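Local structure of Rv3303c-lpdA (Mycobacterium tuberculosis, 1XDI) at residues V188-T193 and V211-H216; F197-T202 and A234-R239; L218-A223 and P360-V365; A254-T259 and S269-T274. The protein is an FAD-containing NAD(P)H:quinone reductase of the flavoprotein disulfide reductase family that transfers electrons from NADH or NADPH to quinones such as menadione. All blocks are in the same frame, centred on the assembly; numbering follows the deposited sequence.

Contact 1: residues V188-T193 and V211-H216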
loop_
_atom_site.group_PDB
_atom_site.type_symbol
_atom_site.label_atom_id
_atom_site.label_comp_id
_atom_site.label_asym_id
_atom_site.label_seq_id
_atom_site.Cartn_x
_atom_site.Cartn_y
_atom_site.Cartn_z
ATOM N N VAL A 188 42.900 -3.042 -20.933
ATOM C CA VAL A 188 43.013 -4.346 -20.289
ATOM C C VAL A 188 41.973 -4.594 -19.222
ATOM O O VAL A 188 41.921 -3.857 -18.262
ATOM C CB VAL A 188 44.431 -4.486 -19.681
ATOM C CG1 VAL A 188 44.586 -5.810 -18.967
ATOM C CG2 VAL A 188 45.456 -4.344 -20.792
ATOM N N GLY A 189 41.134 -5.608 -19.406
ATOM C CA GLY A 189 40.134 -5.959 -18.400
ATOM C C GLY A 189 38.685 -5.755 -18.764
ATOM O O GLY A 189 38.256 -4.633 -18.893
ATOM N N SER A 190 37.901 -6.806 -18.943
ATOM C CA SER A 190 36.525 -6.548 -19.310
ATOM C C SER A 190 35.724 -6.287 -18.034
ATOM O O SER A 190 35.851 -7.011 -17.060
ATOM C CB SER A 190 35.945 -7.709 -20.142
ATOM O OG SER A 190 36.200 -8.956 -19.540
ATOM N N GLY A 191 34.930 -5.220 -18.053
ATOM C CA GLY A 191 34.132 -4.821 -16.928
ATOM C C GLY A 191 33.359 -3.567 -17.326
ATOM O O GLY A 191 33.504 -3.041 -18.448
ATOM N N VAL A 192 32.537 -3.086 -16.392
ATOM C CA VAL A 192 31.718 -1.915 -16.616
ATOM C C VAL A 192 32.541 -0.689 -16.844
ATOM O O VAL A 192 32.209 0.131 -17.717
ATOM C CB VAL A 192 30.764 -1.641 -15.429
ATOM C CG1 VAL A 192 29.953 -0.401 -15.688
ATOM C CG2 VAL A 192 29.850 -2.859 -15.230
ATOM N N THR A 193 33.621 -0.536 -16.080
ATOM C CA THR A 193 34.403 0.663 -16.284
ATOM C C THR A 193 35.355 0.551 -17.466
ATOM O O THR A 193 35.828 1.558 -17.959
ATOM C CB THR A 193 35.094 1.185 -14.968
ATOM O OG1 THR A 193 36.505 1.244 -15.138
ATOM C CG2 THR A 193 34.747 0.331 -13.798
ATOM N N VAL A 211 41.536 -6.496 -24.158
ATOM C CA VAL A 211 42.043 -7.773 -23.728
ATOM C C VAL A 211 41.108 -8.091 -22.596
ATOM O O VAL A 211 41.356 -7.748 -21.453
ATOM C CB VAL A 211 43.503 -7.729 -23.226
ATOM C CG1 VAL A 211 43.909 -9.137 -22.703
ATOM C CG2 VAL A 211 44.443 -7.292 -24.389
ATOM N N ALA A 212 40.016 -8.745 -22.953
ATOM C CA ALA A 212 38.960 -9.140 -22.020
ATOM C C ALA A 212 39.146 -10.509 -21.341
ATOM O O ALA A 212 39.528 -11.471 -22.003
ATOM C CB ALA A 212 37.636 -9.158 -22.784
ATOM N N SER A 213 38.836 -10.610 -20.044
ATOM C CA SER A 213 38.940 -11.890 -19.339
ATOM C C SER A 213 37.726 -12.713 -19.673
ATOM O O SER A 213 37.772 -13.933 -19.692
ATOM C CB SER A 213 38.970 -11.719 -17.838
ATOM O OG SER A 213 39.122 -10.364 -17.485
ATOM N N GLN A 214 36.627 -12.053 -19.967
ATOM C CA GLN A 214 35.423 -12.796 -20.263
ATOM C C GLN A 214 35.135 -12.854 -21.765
ATOM O O GLN A 214 35.984 -12.497 -22.587
ATOM C CB GLN A 214 34.252 -12.168 -19.483
ATOM C CG GLN A 214 33.920 -12.865 -18.141
ATOM C CD GLN A 214 35.144 -13.129 -17.253
ATOM O OE1 GLN A 214 35.934 -12.222 -16.983
ATOM N NE2 GLN A 214 35.297 -14.369 -16.787
ATOM N N ASP A 215 33.936 -13.319 -22.087
ATOM C CA ASP A 215 33.398 -13.430 -23.429
ATOM C C ASP A 215 33.162 -12.118 -24.161
ATOM O O ASP A 215 33.195 -12.052 -25.381
ATOM C CB ASP A 215 32.049 -14.088 -23.316
ATOM C CG ASP A 215 32.038 -15.403 -23.917
ATOM O OD1 ASP A 215 33.135 -15.831 -24.302
ATOM O OD2 ASP A 215 30.963 -16.010 -24.014
ATOM N N HIS A 216 32.842 -11.086 -23.397
ATOM C CA HIS A 216 32.507 -9.774 -23.951
ATOM C C HIS A 216 33.322 -8.651 -23.359
ATOM O O HIS A 216 33.883 -8.767 -22.269
ATOM C CB HIS A 216 31.037 -9.426 -23.650
ATOM C CG HIS A 216 30.030 -10.431 -24.136
ATOM N ND1 HIS A 216 30.063 -11.772 -23.792
ATOM C CD2 HIS A 216 28.909 -10.260 -24.882
ATOM C CE1 HIS A 216 29.005 -12.377 -24.307
ATOM N NE2 HIS A 216 28.289 -11.482 -24.972
#
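Ser190 reaches from the turn after strand 185-188 into the loop that follows strand 208-211, and its short side chain does most of the work here. Its CB lies against the methyl of Ala212, with Ser190 CB and Ala212 CB 3.5 Å apart, and borders the carbonyl oxygen of His216. One bond further, OG sits between the backbone N and the carbonyl carbon of its own residue (chi1 49°), which carries it to the Ser213-Gln214 backbone. There the amide of Gln214 gives it a nearly straight hydrogen bond, Gln214 N to Ser190 OG 3.2 Å (163° at the hydrogen), while the amide of Ser213 adds a weak, bent one. Two successive backbone N-H groups thus converge on one hydroxyl oxygen.

Just before it, Gly189 N donates to Val211 O at 3.0 Å, continuing the parallel pairing of Val188 with Val211. Gly189 has a positive phi (113°), backbone angles that suit glycine, and Gly191 sits at the N-cap position of helix 192-203. Strand, turn and helix, beside the parallel strand 208-211, form a Rossmann beta-alpha-beta unit; Gly189 and Gly191 fit the GxGxxG pattern and probably mark the NAD(P)H-binding domain, as in relatives.

Contact 2: residues F197-T202 and A234-R239; sequences FVDAYT and AERGVR
Arg236 and Asp199 face each other with two bonds, at the place where the chain leaving helix 223-235 passes helix 192-203. NH1 of Arg236 lies 2.8 Å from OD1 of Asp199, and NH2 of Arg236 lies 3.2 Å from OD2 of Asp199, an end-on salt bridge with one nitrogen for each oxygen. The carboxylate is not coplanar with its partner: the two planes stand 80° apart, and both nitrogens come from above the carboxylate plane, although OD2 lies in the guanidinium plane. The ion pair is part of a wider charge network, since Asp199 OD1 also bridges to Arg359 and Arg236 NH1 to Glu203.

The tight part of the contact is made by two buried residues of helix 192-203: Asp199, held by the guanidinium, and Val198, whose CG1 meets CG1 of Val238 at 3.8 Å. These valines continue into Phe233 and Val210. The more open part belongs to the partly exposed Thr202 and the aliphatic start of Arg236. CG2 of Thr202 lies 3.5 Å from CB of Arg236, crossing the start of the arginine chain at about a right angle, while its OG1 turns back to donate to Val198 O at 2.9 Å, an oxygen already taken by Thr202 N.

Gly237, with positive phi, is the C-prime residue of a Schellman motif that ends helix 223-235 and turns the chain into strand 239-241. The salt bridge is a detail of this protein; helices 192-203 and 223-235, following parallel strands 185-188 and 208-211, are the hallmark of a Rossmann-type domain.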
loop_
_atom_site.group_PDB
_atom_site.type_symbol
_atom_site.label_atom_id
_atom_site.label_comp_id
_atom_site.label_asym_id
_atom_site.label_seq_id
_atom_site.Cartn_x
_atom_site.Cartn_y
_atom_site.Cartn_z
ATOM N N PHE A 197 34.695 3.262 -21.061
ATOM C CA PHE A 197 35.774 4.007 -21.708
ATOM C C PHE A 197 36.028 3.532 -23.135
ATOM O O PHE A 197 36.305 4.346 -24.010
ATOM C CB PHE A 197 37.071 3.939 -20.869
ATOM C CG PHE A 197 37.073 4.876 -19.680
ATOM C CD1 PHE A 197 36.935 6.249 -19.847
ATOM C CD2 PHE A 197 37.220 4.396 -18.404
ATOM C CE1 PHE A 197 36.952 7.131 -18.747
ATOM C CE2 PHE A 197 37.241 5.255 -17.296
ATOM C CZ PHE A 197 37.105 6.631 -17.469
ATOM N N VAL A 198 35.935 2.224 -23.385
ATOM C CA VAL A 198 36.124 1.735 -24.718
ATOM C C VAL A 198 35.068 2.483 -25.552
ATOM O O VAL A 198 35.365 3.031 -26.629
ATOM C CB VAL A 198 35.853 0.231 -24.766
ATOM C CG1 VAL A 198 35.504 -0.222 -26.221
ATOM C CG2 VAL A 198 37.029 -0.526 -24.181
ATOM N N ASP A 199 33.830 2.515 -25.060
ATOM C CA ASP A 199 32.776 3.175 -25.787
ATOM C C ASP A 199 33.104 4.654 -25.970
ATOM O O ASP A 199 33.033 5.193 -27.066
ATOM C CB ASP A 199 31.489 2.986 -25.023
ATOM C CG ASP A 199 30.260 3.510 -25.768
ATOM O OD1 ASP A 199 30.319 4.537 -26.497
ATOM O OD2 ASP A 199 29.180 2.919 -25.569
ATOM N N ALA A 200 33.451 5.341 -24.890
ATOM C CA ALA A 200 33.788 6.774 -24.999
ATOM C C ALA A 200 34.925 7.048 -26.022
ATOM O O ALA A 200 34.774 7.881 -26.906
ATOM C CB ALA A 200 34.175 7.346 -23.592
ATOM N N TYR A 201 36.056 6.356 -25.901
ATOM C CA TYR A 201 37.153 6.566 -26.849
ATOM C C TYR A 201 36.813 6.181 -28.326
ATOM O O TYR A 201 37.240 6.853 -29.246
ATOM C CB TYR A 201 38.439 5.887 -26.310
ATOM C CG TYR A 201 39.117 6.718 -25.193
ATOM C CD1 TYR A 201 39.723 7.945 -25.494
ATOM C CD2 TYR A 201 39.152 6.296 -23.832
ATOM C CE1 TYR A 201 40.367 8.725 -24.489
ATOM C CE2 TYR A 201 39.787 7.107 -22.791
ATOM C CZ TYR A 201 40.409 8.317 -23.144
ATOM O OH TYR A 201 41.173 9.108 -22.241
ATOM N N THR A 202 36.016 5.148 -28.551
ATOM C CA THR A 202 35.605 4.735 -29.902
ATOM C C THR A 202 34.787 5.890 -30.517
ATOM O O THR A 202 34.763 6.100 -31.714
ATOM C CB THR A 202 34.686 3.442 -29.810
ATOM O OG1 THR A 202 35.488 2.314 -29.435
ATOM C CG2 THR A 202 33.879 3.198 -31.123
ATOM N N ALA A 234 31.135 -3.992 -32.022
ATOM C CA ALA A 234 31.600 -4.679 -33.205
ATOM C C ALA A 234 31.416 -3.849 -34.458
ATOM O O ALA A 234 32.344 -3.780 -35.264
ATOM C CB ALA A 234 30.917 -6.029 -33.338
ATOM N N GLU A 235 30.254 -3.212 -34.635
ATOM C CA GLU A 235 30.066 -2.392 -35.820
ATOM C C GLU A 235 31.051 -1.221 -35.779
ATOM O O GLU A 235 31.795 -1.026 -36.709
ATOM C CB GLU A 235 28.636 -1.859 -35.927
ATOM C CG GLU A 235 27.573 -2.880 -36.420
ATOM C CD GLU A 235 26.205 -2.728 -35.683
ATOM O OE1 GLU A 235 25.593 -1.607 -35.733
ATOM O OE2 GLU A 235 25.741 -3.732 -35.048
ATOM N N ARG A 236 31.079 -0.440 -34.707
ATOM C CA ARG A 236 32.009 0.692 -34.600
ATOM C C ARG A 236 33.470 0.183 -34.610
ATOM O O ARG A 236 34.413 0.950 -34.344
ATOM C CB ARG A 236 31.758 1.531 -33.315
ATOM C CG ARG A 236 30.348 2.099 -33.097
ATOM C CD ARG A 236 30.190 2.819 -31.757
ATOM N NE ARG A 236 29.733 1.971 -30.648
ATOM C CZ ARG A 236 29.575 2.404 -29.390
ATOM N NH1 ARG A 236 29.840 3.666 -29.086
ATOM N NH2 ARG A 236 29.153 1.593 -28.434
ATOM N N GLY A 237 33.667 -1.102 -34.890
ATOM C CA GLY A 237 35.025 -1.636 -35.004
ATOM C C GLY A 237 35.969 -1.889 -33.829
ATOM O O GLY A 237 37.179 -1.960 -34.018
ATOM N N VAL A 238 35.442 -2.019 -32.622
ATOM C CA VAL A 238 36.261 -2.325 -31.464
ATOM C C VAL A 238 36.813 -3.747 -31.665
ATOM O O VAL A 238 36.100 -4.668 -32.101
ATOM C CB VAL A 238 35.426 -2.251 -30.180
ATOM C CG1 VAL A 238 36.262 -2.722 -29.000
ATOM C CG2 VAL A 238 34.868 -0.794 -30.003
ATOM N N ARG A 239 38.101 -3.898 -31.372
ATOM C CA ARG A 239 38.855 -5.139 -31.524
ATOM C C ARG A 239 38.930 -5.821 -30.157
ATOM O O ARG A 239 39.239 -5.149 -29.179
ATOM C CB ARG A 239 40.303 -4.777 -31.948
ATOM C CG ARG A 239 40.815 -5.127 -33.357
ATOM C CD ARG A 239 42.163 -4.443 -33.633
ATOM N NE ARG A 239 42.111 -3.303 -34.576
ATOM C CZ ARG A 239 42.671 -2.111 -34.346
ATOM N NH1 ARG A 239 43.303 -1.887 -33.213
ATOM N NH2 ARG A 239 42.664 -1.154 -35.262
#

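Contact 3: residues L218-A223 and P360-V365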
loop_
_atom_site.group_PDB
_atom_site.type_symbol
_atom_site.label_atom_id
_atom_site.label_comp_id
_atom_site.label_asym_id
_atom_site.label_seq_id
_atom_site.Cartn_x
_atom_site.Cartn_y
_atom_site.Cartn_z
ATOM N N LEU A 218 31.933 -5.996 -22.438
ATOM C CA LEU A 218 31.040 -5.679 -21.324
ATOM C C LEU A 218 30.219 -6.904 -20.993
ATOM O O LEU A 218 29.153 -7.102 -21.565
ATOM C CB LEU A 218 30.078 -4.560 -21.727
ATOM C CG LEU A 218 29.175 -3.795 -20.758
ATOM C CD1 LEU A 218 27.788 -3.695 -21.348
ATOM C CD2 LEU A 218 29.160 -4.453 -19.419
ATOM N N PRO A 219 30.711 -7.771 -20.106
ATOM C CA PRO A 219 29.869 -8.922 -19.816
ATOM C C PRO A 219 28.751 -8.278 -19.053
ATOM O O PRO A 219 28.991 -7.331 -18.324
ATOM C CB PRO A 219 30.759 -9.785 -18.931
ATOM C CG PRO A 219 31.530 -8.812 -18.200
ATOM C CD PRO A 219 31.890 -7.752 -19.230
ATOM N N TYR A 220 27.533 -8.767 -19.221
ATOM C CA TYR A 220 26.401 -8.165 -18.548
ATOM C C TYR A 220 25.299 -9.164 -18.227
ATOM O O TYR A 220 25.008 -10.030 -19.006
ATOM C CB TYR A 220 25.876 -7.003 -19.402
ATOM C CG TYR A 220 24.926 -6.105 -18.638
ATOM C CD1 TYR A 220 25.377 -5.337 -17.546
ATOM C CD2 TYR A 220 23.547 -6.157 -18.893
ATOM C CE1 TYR A 220 24.487 -4.680 -16.728
ATOM C CE2 TYR A 220 22.640 -5.496 -18.079
ATOM C CZ TYR A 220 23.107 -4.769 -16.994
ATOM O OH TYR A 220 22.175 -4.208 -16.166
ATOM N N GLU A 221 24.681 -9.025 -17.066
ATOM C CA GLU A 221 23.634 -9.958 -16.618
ATOM C C GLU A 221 22.507 -10.246 -17.598
ATOM O O GLU A 221 22.222 -11.389 -17.905
ATOM C CB GLU A 221 23.021 -9.497 -15.267
ATOM C CG GLU A 221 22.561 -10.647 -14.318
ATOM C CD GLU A 221 22.759 -10.296 -12.789
ATOM O OE1 GLU A 221 22.239 -9.238 -12.285
ATOM O OE2 GLU A 221 23.441 -11.096 -12.081
ATOM N N ASP A 222 21.842 -9.215 -18.066
ATOM C CA ASP A 222 20.750 -9.434 -18.992
ATOM C C ASP A 222 21.260 -9.653 -20.415
ATOM O O ASP A 222 21.914 -8.782 -21.004
ATOM C CB ASP A 222 19.813 -8.251 -18.939
ATOM C CG ASP A 222 18.613 -8.495 -19.702
ATOM O OD1 ASP A 222 18.648 -8.175 -20.920
ATOM O OD2 ASP A 222 17.667 -9.039 -19.058
ATOM N N ALA A 223 20.939 -10.820 -20.966
ATOM C CA ALA A 223 21.393 -11.207 -22.299
ATOM C C ALA A 223 21.041 -10.219 -23.390
ATOM O O ALA A 223 21.916 -9.752 -24.129
ATOM C CB ALA A 223 20.842 -12.578 -22.660
ATOM N N PRO A 360 24.051 2.953 -26.363
ATOM C CA PRO A 360 23.112 3.438 -25.341
ATOM C C PRO A 360 23.422 3.015 -23.914
ATOM O O PRO A 360 24.278 2.169 -23.670
ATOM C CB PRO A 360 21.795 2.826 -25.775
ATOM C CG PRO A 360 22.246 1.517 -26.437
ATOM C CD PRO A 360 23.374 2.010 -27.276
ATOM N N GLU A 361 22.678 3.610 -22.976
ATOM C CA GLU A 361 22.776 3.313 -21.564
ATOM C C GLU A 361 22.016 1.996 -21.283
ATOM O O GLU A 361 21.108 1.582 -22.017
ATOM C CB GLU A 361 22.150 4.458 -20.747
ATOM C CG GLU A 361 23.018 5.722 -20.566
ATOM C CD GLU A 361 22.343 6.853 -19.735
ATOM O OE1 GLU A 361 21.375 6.567 -18.985
ATOM O OE2 GLU A 361 22.797 8.025 -19.815
ATOM N N ILE A 362 22.408 1.331 -20.211
ATOM C CA ILE A 362 21.752 0.132 -19.773
ATOM C C ILE A 362 21.555 0.238 -18.267
ATOM O O ILE A 362 22.508 0.458 -17.535
ATOM C CB ILE A 362 22.606 -1.058 -20.059
ATOM C CG1 ILE A 362 23.138 -0.930 -21.477
ATOM C CG2 ILE A 362 21.794 -2.352 -19.845
ATOM C CD1 ILE A 362 23.737 -2.195 -22.001
ATOM N N ALA A 363 20.309 0.126 -17.818
ATOM C CA ALA A 363 19.978 0.155 -16.386
ATOM C C ALA A 363 19.095 -1.057 -16.071
ATOM O O ALA A 363 18.295 -1.500 -16.905
ATOM C CB ALA A 363 19.224 1.461 -16.016
ATOM N N ALA A 364 19.253 -1.585 -14.864
ATOM C CA ALA A 364 18.452 -2.704 -14.428
ATOM C C ALA A 364 18.154 -2.588 -12.930
ATOM O O ALA A 364 18.809 -1.793 -12.235
ATOM C CB ALA A 364 19.164 -3.930 -14.692
ATOM N N VAL A 365 17.164 -3.362 -12.447
ATOM C CA VAL A 365 16.767 -3.400 -11.021
ATOM C C VAL A 365 16.016 -4.698 -10.753
ATOM O O VAL A 365 15.207 -5.138 -11.581
ATOM C CB VAL A 365 15.711 -2.343 -10.591
ATOM C CG1 VAL A 365 16.033 -1.834 -9.222
ATOM C CG2 VAL A 365 15.541 -1.275 -11.631
#
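The loop leading into helix 223-235 of the second Rossmann-type domain, probably the NAD(P)H-binding one, packs on strand 361-366 of the antiparallel sheet in the C-terminal dimerisation domain, joining the two through Tyr220, Ile362 and Ala364. Tyr220 carries most of it. Its CG is anti to the backbone N (chi1 -166°), which sends it toward the strand; CE2, CZ and OH do the touching. CE2 of Tyr220 lies 3.7 Å from CG2 of Ile362, and CZ of the same ring is 4.0 Å from that methyl, which approaches obliquely. The two side chains lie alongside, running in opposite senses. Beyond the ring, OH of Tyr220 rests 3.4 Å from CB of Ala364, while Ala363 turns its methyl away, as alternation along a strand demands. Two residues before Tyr220, CD1 of Leu218 lies 4.4 Å from CD1 of Ile362, a looser touch.

Leu229 and Ala225 of helix 223-235 also pack on Ile362. Asp222 caps the start of that helix through Ala225 N. The apolar contacts of Tyr220 and Leu218 with Ile362 and Ala364 fix no direction; the salt bridge of Asp222 with Lys403 of strand 401-407 supplies a directional link between the domains next to them.

Contact 4: residues A254-T259 and S269-T274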
loop_
_atom_site.group_PDB
_atom_site.type_symbol
_atom_site.label_atom_id
_atom_site.label_comp_id
_atom_site.label_asym_id
_atom_site.label_seq_id
_atom_site.Cartn_x
_atom_site.Cartn_y
_atom_site.Cartn_z
ATOM N N ALA A 254 57.780 4.068 -28.782
ATOM C CA ALA A 254 56.901 5.195 -28.562
ATOM C C ALA A 254 55.544 4.742 -28.056
ATOM O O ALA A 254 54.714 5.553 -27.647
ATOM C CB ALA A 254 56.758 5.968 -29.842
ATOM N N GLY A 255 55.320 3.435 -28.066
ATOM C CA GLY A 255 54.037 2.949 -27.601
ATOM C C GLY A 255 54.083 2.121 -26.341
ATOM O O GLY A 255 54.741 2.453 -25.345
ATOM N N VAL A 256 53.398 0.995 -26.425
ATOM C CA VAL A 256 53.280 0.088 -25.310
ATOM C C VAL A 256 53.139 -1.366 -25.824
ATOM O O VAL A 256 52.442 -1.624 -26.827
ATOM C CB VAL A 256 52.056 0.561 -24.501
ATOM C CG1 VAL A 256 51.085 -0.542 -24.291
ATOM C CG2 VAL A 256 52.524 1.182 -23.235
ATOM N N LEU A 257 53.816 -2.314 -25.160
ATOM C CA LEU A 257 53.714 -3.729 -25.566
ATOM C C LEU A 257 52.880 -4.518 -24.580
ATOM O O LEU A 257 53.324 -4.756 -23.445
ATOM C CB LEU A 257 55.106 -4.409 -25.677
ATOM C CG LEU A 257 55.066 -5.883 -26.136
ATOM C CD1 LEU A 257 54.502 -5.905 -27.553
ATOM C CD2 LEU A 257 56.405 -6.542 -26.095
ATOM N N VAL A 258 51.675 -4.923 -24.974
ATOM C CA VAL A 258 50.865 -5.710 -24.022
ATOM C C VAL A 258 51.131 -7.196 -24.304
ATOM O O VAL A 258 51.055 -7.642 -25.458
ATOM C CB VAL A 258 49.293 -5.422 -24.089
ATOM C CG1 VAL A 258 48.622 -6.288 -23.086
ATOM C CG2 VAL A 258 48.934 -3.953 -23.681
ATOM N N THR A 259 51.483 -7.951 -23.269
ATOM C CA THR A 259 51.757 -9.385 -23.447
ATOM C C THR A 259 50.796 -10.168 -22.581
ATOM O O THR A 259 50.705 -9.911 -21.375
ATOM C CB THR A 259 53.164 -9.773 -22.994
ATOM O OG1 THR A 259 54.095 -8.845 -23.537
ATOM C CG2 THR A 259 53.506 -11.140 -23.484
ATOM N N SER A 269 49.467 2.737 -28.488
ATOM C CA SER A 269 50.208 3.903 -28.065
ATOM C C SER A 269 50.162 3.924 -26.532
ATOM O O SER A 269 51.172 4.250 -25.868
ATOM C CB SER A 269 49.595 5.182 -28.606
ATOM O OG SER A 269 48.194 5.065 -28.696
ATOM N N HIS A 270 49.001 3.530 -25.989
ATOM C CA HIS A 270 48.757 3.534 -24.546
ATOM C C HIS A 270 48.020 2.304 -24.054
ATOM O O HIS A 270 47.336 1.637 -24.820
ATOM C CB HIS A 270 47.885 4.733 -24.152
ATOM C CG HIS A 270 48.247 6.015 -24.835
ATOM N ND1 HIS A 270 48.813 7.086 -24.168
ATOM C CD2 HIS A 270 48.143 6.392 -26.129
ATOM C CE1 HIS A 270 49.043 8.061 -25.025
ATOM N NE2 HIS A 270 48.647 7.665 -26.222
ATOM N N ALA A 271 48.149 2.024 -22.761
ATOM C CA ALA A 271 47.424 0.916 -22.152
ATOM C C ALA A 271 46.642 1.503 -20.960
ATOM O O ALA A 271 47.209 2.177 -20.067
ATOM C CB ALA A 271 48.381 -0.176 -21.677
ATOM N N LEU A 272 45.331 1.294 -20.978
ATOM C CA LEU A 272 44.454 1.726 -19.900
ATOM C C LEU A 272 44.234 0.462 -19.029
ATOM O O LEU A 272 43.578 -0.514 -19.488
ATOM C CB LEU A 272 43.087 2.180 -20.459
ATOM C CG LEU A 272 42.138 3.032 -19.569
ATOM C CD1 LEU A 272 40.713 2.673 -19.832
ATOM C CD2 LEU A 272 42.406 2.819 -18.103
ATOM N N MET A 273 44.780 0.433 -17.809
ATOM C CA MET A 273 44.514 -0.715 -16.930
ATOM C C MET A 273 43.092 -0.572 -16.313
ATOM O O MET A 273 42.769 0.397 -15.581
ATOM C CB MET A 273 45.571 -0.828 -15.834
ATOM C CG MET A 273 46.940 -1.314 -16.308
ATOM S SD MET A 273 46.815 -2.675 -17.508
ATOM C CE MET A 273 47.772 -1.935 -18.736
ATOM N N THR A 274 42.227 -1.523 -16.651
ATOM C CA THR A 274 40.855 -1.508 -16.178
ATOM C C THR A 274 40.588 -2.723 -15.349
ATOM O O THR A 274 39.705 -3.517 -15.606
ATOM C CB THR A 274 39.865 -1.367 -17.388
ATOM O OG1 THR A 274 39.490 0.016 -17.506
ATOM C CG2 THR A 274 38.600 -2.184 -17.225
#
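Val256 and Ala271 make the main apolar touch between the strand 256-260 and the strand 270-273: CG1 of Val256 lies 3.8 Å from CB of Ala271. Two residues on, Val258 turns its side chain to the same methyl, with CG2 of Val258 and CB of Ala271 4.3 Å apart, so two valines of strand 256-260 reach a single alanine methyl from the same side. Val249 of strand 246-251 packs on both Val258 and Ala271, and Ile186 of strand 185-188 on Val258.

These strands belong to different sheets. Strand 256-260 is the central strand of a three-stranded antiparallel sheet, whereas strand 270-273 lies between strands 169-171 and 185-188 in the parallel sheet of the second Rossmann-type domain, probably the NAD(P)H-binding one and distinct from the FAD-binding one. The axes of 256-259 and 270-273 approach to 7.1 Å, with 50° between their directions, and the small antiparallel sheet is set against one face of the parallel one.

Polar contact is confined to the backbone where the segments come nearest. CA of Gly255 and O of Ser269 are 3.6 Å apart in a CA-H...O contact, with 133° at the hydrogen, and the CA atoms of Gly255 and Ser269 are 4.0 Å apart. Regular backbone pairing here goes to other strands: Val256 bonds to Gly268 and Val258 to Val266. The hydroxyl of Ser269 points elsewhere too, its OG hydrogen-bonded to the backbone N of His184.

Contacts 1, 2 and 4 lie inside the second Rossmann-type domain, probably the NAD(P)H-binding one, while contact 3 ties it to the dimerisation domain. Contacts 1 and 2 share helix 192-203, with centres about 13 Å apart, and their segments alternate along the chain. Contacts 1 and 4, centres about 15 Å apart, meet within the parallel sheet, as neighbouring strands 185-188 and 270-273. Contacts 2 and 4 touch through Phe197 and Leu272. Both segments of contact 4 come in sequence between those of contact 3, yet these two, about 27 Å apart between centres, do not touch. Contact 1 touches both, reaching contact 3 through Pro219, so the glycine turn sits between the sheet and the interdomain contact.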